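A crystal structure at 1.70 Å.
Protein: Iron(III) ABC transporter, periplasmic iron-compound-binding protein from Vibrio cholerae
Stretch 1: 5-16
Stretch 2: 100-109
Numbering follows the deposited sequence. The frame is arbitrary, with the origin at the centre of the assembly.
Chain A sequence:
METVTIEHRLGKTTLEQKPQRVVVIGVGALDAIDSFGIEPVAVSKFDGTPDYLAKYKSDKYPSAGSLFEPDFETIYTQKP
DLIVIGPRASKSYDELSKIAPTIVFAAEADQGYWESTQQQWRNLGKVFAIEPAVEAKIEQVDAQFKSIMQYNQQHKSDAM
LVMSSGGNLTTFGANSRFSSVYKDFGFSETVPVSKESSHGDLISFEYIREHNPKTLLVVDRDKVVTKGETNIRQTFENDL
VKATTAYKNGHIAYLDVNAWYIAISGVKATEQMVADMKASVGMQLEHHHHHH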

# COMPACT_ATOMS: atom_id res chain seq x y z
N THR A 5 2.73 -3.27 -24.17
CA THR A 5 3.15 -4.43 -23.38
C THR A 5 3.61 -3.92 -22.02
O THR A 5 4.58 -3.16 -21.91
CB THR A 5 4.26 -5.26 -24.08
OG1 THR A 5 3.74 -5.81 -25.30
CG2 THR A 5 4.72 -6.41 -23.18
N ILE A 6 2.89 -4.34 -20.99
CA ILE A 6 3.14 -3.89 -19.63
C ILE A 6 3.89 -4.95 -18.84
O ILE A 6 3.44 -6.10 -18.76
CB ILE A 6 1.81 -3.63 -18.90
CG1 ILE A 6 0.98 -2.60 -19.66
CG2 ILE A 6 2.08 -3.20 -17.46
CD1 ILE A 6 1.67 -1.25 -19.80
N GLU A 7 5.01 -4.55 -18.24
CA GLU A 7 5.79 -5.44 -17.40
C GLU A 7 5.43 -5.22 -15.93
O GLU A 7 5.48 -4.10 -15.41
CB GLU A 7 7.29 -5.21 -17.61
CG GLU A 7 8.17 -6.29 -16.99
CD GLU A 7 9.50 -6.43 -17.70
OE1 GLU A 7 10.34 -5.51 -17.61
OE2 GLU A 7 9.71 -7.48 -18.36
N HIS A 8 5.04 -6.30 -15.25
CA HIS A 8 4.64 -6.18 -13.86
C HIS A 8 5.13 -7.39 -13.08
O HIS A 8 5.88 -8.24 -13.60
CB HIS A 8 3.12 -6.06 -13.77
CG HIS A 8 2.39 -7.23 -14.35
ND1 HIS A 8 1.95 -7.25 -15.65
CD2 HIS A 8 2.09 -8.43 -13.81
CE1 HIS A 8 1.39 -8.42 -15.90
NE2 HIS A 8 1.45 -9.15 -14.80
N ARG A 9 4.73 -7.47 -11.81
CA ARG A 9 5.26 -8.52 -10.95
C ARG A 9 5.02 -9.92 -11.49
O ARG A 9 5.86 -10.81 -11.32
CB ARG A 9 4.70 -8.43 -9.53
CG ARG A 9 5.36 -9.44 -8.61
CD ARG A 9 4.61 -9.58 -7.31
NE ARG A 9 4.76 -8.42 -6.45
CZ ARG A 9 4.30 -8.38 -5.20
NH1 ARG A 9 3.68 -9.45 -4.71
NH2 ARG A 9 4.48 -7.30 -4.45
N LEU A 10 3.89 -10.12 -12.16
CA LEU A 10 3.53 -11.45 -12.63
C LEU A 10 3.80 -11.63 -14.13
O LEU A 10 3.16 -12.43 -14.80
CB LEU A 10 2.07 -11.78 -12.28
CG LEU A 10 1.68 -12.12 -10.83
CD1 LEU A 10 1.41 -13.60 -10.62
CD2 LEU A 10 2.66 -11.60 -9.77
N GLY A 11 4.75 -10.86 -14.65
CA GLY A 11 5.19 -11.05 -16.03
C GLY A 11 4.81 -9.92 -16.96
O GLY A 11 4.74 -8.76 -16.53
N LYS A 12 4.58 -10.25 -18.22
CA LYS A 12 4.27 -9.27 -19.25
C LYS A 12 2.87 -9.50 -19.78
O LYS A 12 2.46 -10.64 -20.02
CB LYS A 12 5.28 -9.36 -20.40
CG LYS A 12 6.70 -8.97 -19.99
CD LYS A 12 7.69 -9.26 -21.11
CE LYS A 12 7.70 -10.74 -21.46
NZ LYS A 12 8.78 -11.05 -22.43
N THR A 13 2.13 -8.41 -19.97
CA THR A 13 0.79 -8.47 -20.51
C THR A 13 0.66 -7.50 -21.68
O THR A 13 1.02 -6.32 -21.55
CB THR A 13 -0.25 -8.09 -19.44
OG1 THR A 13 -0.17 -9.02 -18.36
CG2 THR A 13 -1.65 -8.09 -20.03
N THR A 14 0.15 -7.98 -22.80
CA THR A 14 -0.08 -7.12 -23.95
C THR A 14 -1.58 -6.92 -24.17
O THR A 14 -2.36 -7.86 -24.12
CB THR A 14 0.56 -7.71 -25.22
OG1 THR A 14 1.98 -7.82 -25.03
CG2 THR A 14 0.28 -6.81 -26.42
N LEU A 15 -1.98 -5.66 -24.37
CA LEU A 15 -3.37 -5.35 -24.65
C LEU A 15 -3.46 -4.05 -25.44
O LEU A 15 -2.55 -3.22 -25.42
CB LEU A 15 -4.18 -5.22 -23.35
CG LEU A 15 -3.85 -4.00 -22.50
CD1 LEU A 15 -5.04 -3.62 -21.61
CD2 LEU A 15 -2.59 -4.24 -21.68
N GLU A 16 -4.58 -3.89 -26.14
CA GLU A 16 -4.88 -2.64 -26.81
C GLU A 16 -5.06 -1.49 -25.82
O GLU A 16 -5.69 -1.64 -24.77
CB GLU A 16 -6.14 -2.82 -27.65
CG GLU A 16 -6.65 -1.56 -28.32
CD GLU A 16 -7.84 -1.83 -29.22
OE1 GLU A 16 -7.80 -2.85 -29.95
OE2 GLU A 16 -8.82 -1.05 -29.18
N ALA A 100 -9.10 -12.34 -19.48
CA ALA A 100 -8.75 -11.11 -20.17
C ALA A 100 -7.36 -10.70 -19.76
O ALA A 100 -6.85 -11.17 -18.75
CB ALA A 100 -9.76 -10.01 -19.81
N PRO A 101 -6.72 -9.83 -20.54
CA PRO A 101 -5.42 -9.31 -20.13
C PRO A 101 -5.50 -8.82 -18.69
O PRO A 101 -6.41 -8.05 -18.34
CB PRO A 101 -5.18 -8.16 -21.10
CG PRO A 101 -5.93 -8.58 -22.33
CD PRO A 101 -7.18 -9.22 -21.80
N THR A 102 -4.55 -9.27 -17.88
CA THR A 102 -4.54 -8.97 -16.46
C THR A 102 -3.18 -8.37 -16.09
O THR A 102 -2.13 -8.80 -16.58
CB THR A 102 -4.79 -10.26 -15.63
OG1 THR A 102 -6.08 -10.79 -15.97
CG2 THR A 102 -4.73 -9.98 -14.14
N ILE A 103 -3.20 -7.35 -15.25
CA ILE A 103 -1.96 -6.72 -14.80
C ILE A 103 -1.97 -6.68 -13.29
O ILE A 103 -3.01 -6.39 -12.68
CB ILE A 103 -1.85 -5.29 -15.33
CG1 ILE A 103 -1.62 -5.30 -16.84
CG2 ILE A 103 -0.73 -4.51 -14.62
CD1 ILE A 103 -1.79 -3.92 -17.48
N VAL A 104 -0.81 -6.94 -12.70
CA VAL A 104 -0.67 -6.80 -11.25
C VAL A 104 -0.14 -5.40 -10.91
O VAL A 104 0.78 -4.90 -11.55
CB VAL A 104 0.24 -7.88 -10.64
CG1 VAL A 104 0.50 -7.57 -9.16
CG2 VAL A 104 -0.39 -9.24 -10.80
N PHE A 105 -0.77 -4.78 -9.92
CA PHE A 105 -0.45 -3.41 -9.51
C PHE A 105 0.05 -3.51 -8.08
O PHE A 105 -0.72 -3.80 -7.16
CB PHE A 105 -1.73 -2.55 -9.60
CG PHE A 105 -1.53 -1.08 -9.27
CD1 PHE A 105 -1.18 -0.17 -10.26
CD2 PHE A 105 -1.74 -0.62 -7.97
CE1 PHE A 105 -1.00 1.18 -9.97
CE2 PHE A 105 -1.55 0.74 -7.66
CZ PHE A 105 -1.18 1.63 -8.67
N ALA A 106 1.36 -3.32 -7.89
CA ALA A 106 1.94 -3.62 -6.59
C ALA A 106 3.30 -3.00 -6.41
O ALA A 106 4.02 -2.74 -7.38
CB ALA A 106 2.04 -5.17 -6.42
N ALA A 107 3.67 -2.79 -5.15
CA ALA A 107 5.00 -2.31 -4.78
C ALA A 107 5.97 -3.48 -4.68
O ALA A 107 5.56 -4.60 -4.43
CB ALA A 107 4.94 -1.61 -3.46
N GLU A 108 7.27 -3.20 -4.84
CA GLU A 108 8.31 -4.23 -4.69
C GLU A 108 9.31 -3.82 -3.61
O GLU A 108 9.89 -2.74 -3.67
CB GLU A 108 9.04 -4.46 -6.00
CG GLU A 108 8.14 -4.91 -7.14
CD GLU A 108 7.43 -6.20 -6.83
OE1 GLU A 108 8.03 -7.05 -6.13
OE2 GLU A 108 6.27 -6.36 -7.26
N ALA A 109 9.50 -4.68 -2.61
CA ALA A 109 10.39 -4.37 -1.49
C ALA A 109 11.84 -4.23 -1.92
O ALA A 109 12.57 -3.36 -1.43
CB ALA A 109 10.24 -5.42 -0.39
O HOH W 1 3.38 -5.42 -10.38

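What holds the charged end of the contact together? Arg9, at the turn between the two strands of the hairpin, reaches along stretch 2 with its guanidinium. Arg9 NE donates to Glu108 OE2 at 2.7 Å, a nearly linear hydrogen bond (170°) that is part of a salt bridge, while NH2 donates to the carbonyl of Ala107, with 2.9 Å between Arg9 NH2 and Ala107 O. Both acceptors lie near the guanidinium plane, where the N-H bonds point, leaving a face free for the methyl of Ala106, whose CB is 3.8 Å from Arg9 NH2.

How does the polar backbone of stretch 2 engage the hairpin? Thr13 OG1 donates to Thr102 O at 2.7 Å, so a side chain, and not a backbone N-H, makes this link to the strand. Further along, a water accepts from Arg9 N at 2.8 Å and donates to Val104 O at 2.9 Å, bridging the two backbones.

Where does the His8 ring fit? It lies against the strand, with Val104 N and Ile103 CA over one face. Ile103 CA sits 4.1 Å from the centroid of the His8 ring and 16° off its normal, the geometry of a CH-pi contact. His8 NE2 is hydrogen-bonded elsewhere in the structure, so the buried ring is anchored as well as packed.

What fills the space around these bonds? Apolar side chains do. Ile103 CD1 meets Ile6 CG1 at 3.8 Å and Leu15 CD2 at 4.3 Å, thus touching both strands of the hairpin. In the turn, Leu10 CG packs on Val104 CG2 at 3.5 Å; just before the short strand begins, Pro101 CB lies 3.8 Å from Leu15 CB and 3.7 Å from Thr13 CG2. The Thr13 methyl thus joins the packing while its hydroxyl serves the hydrogen bond.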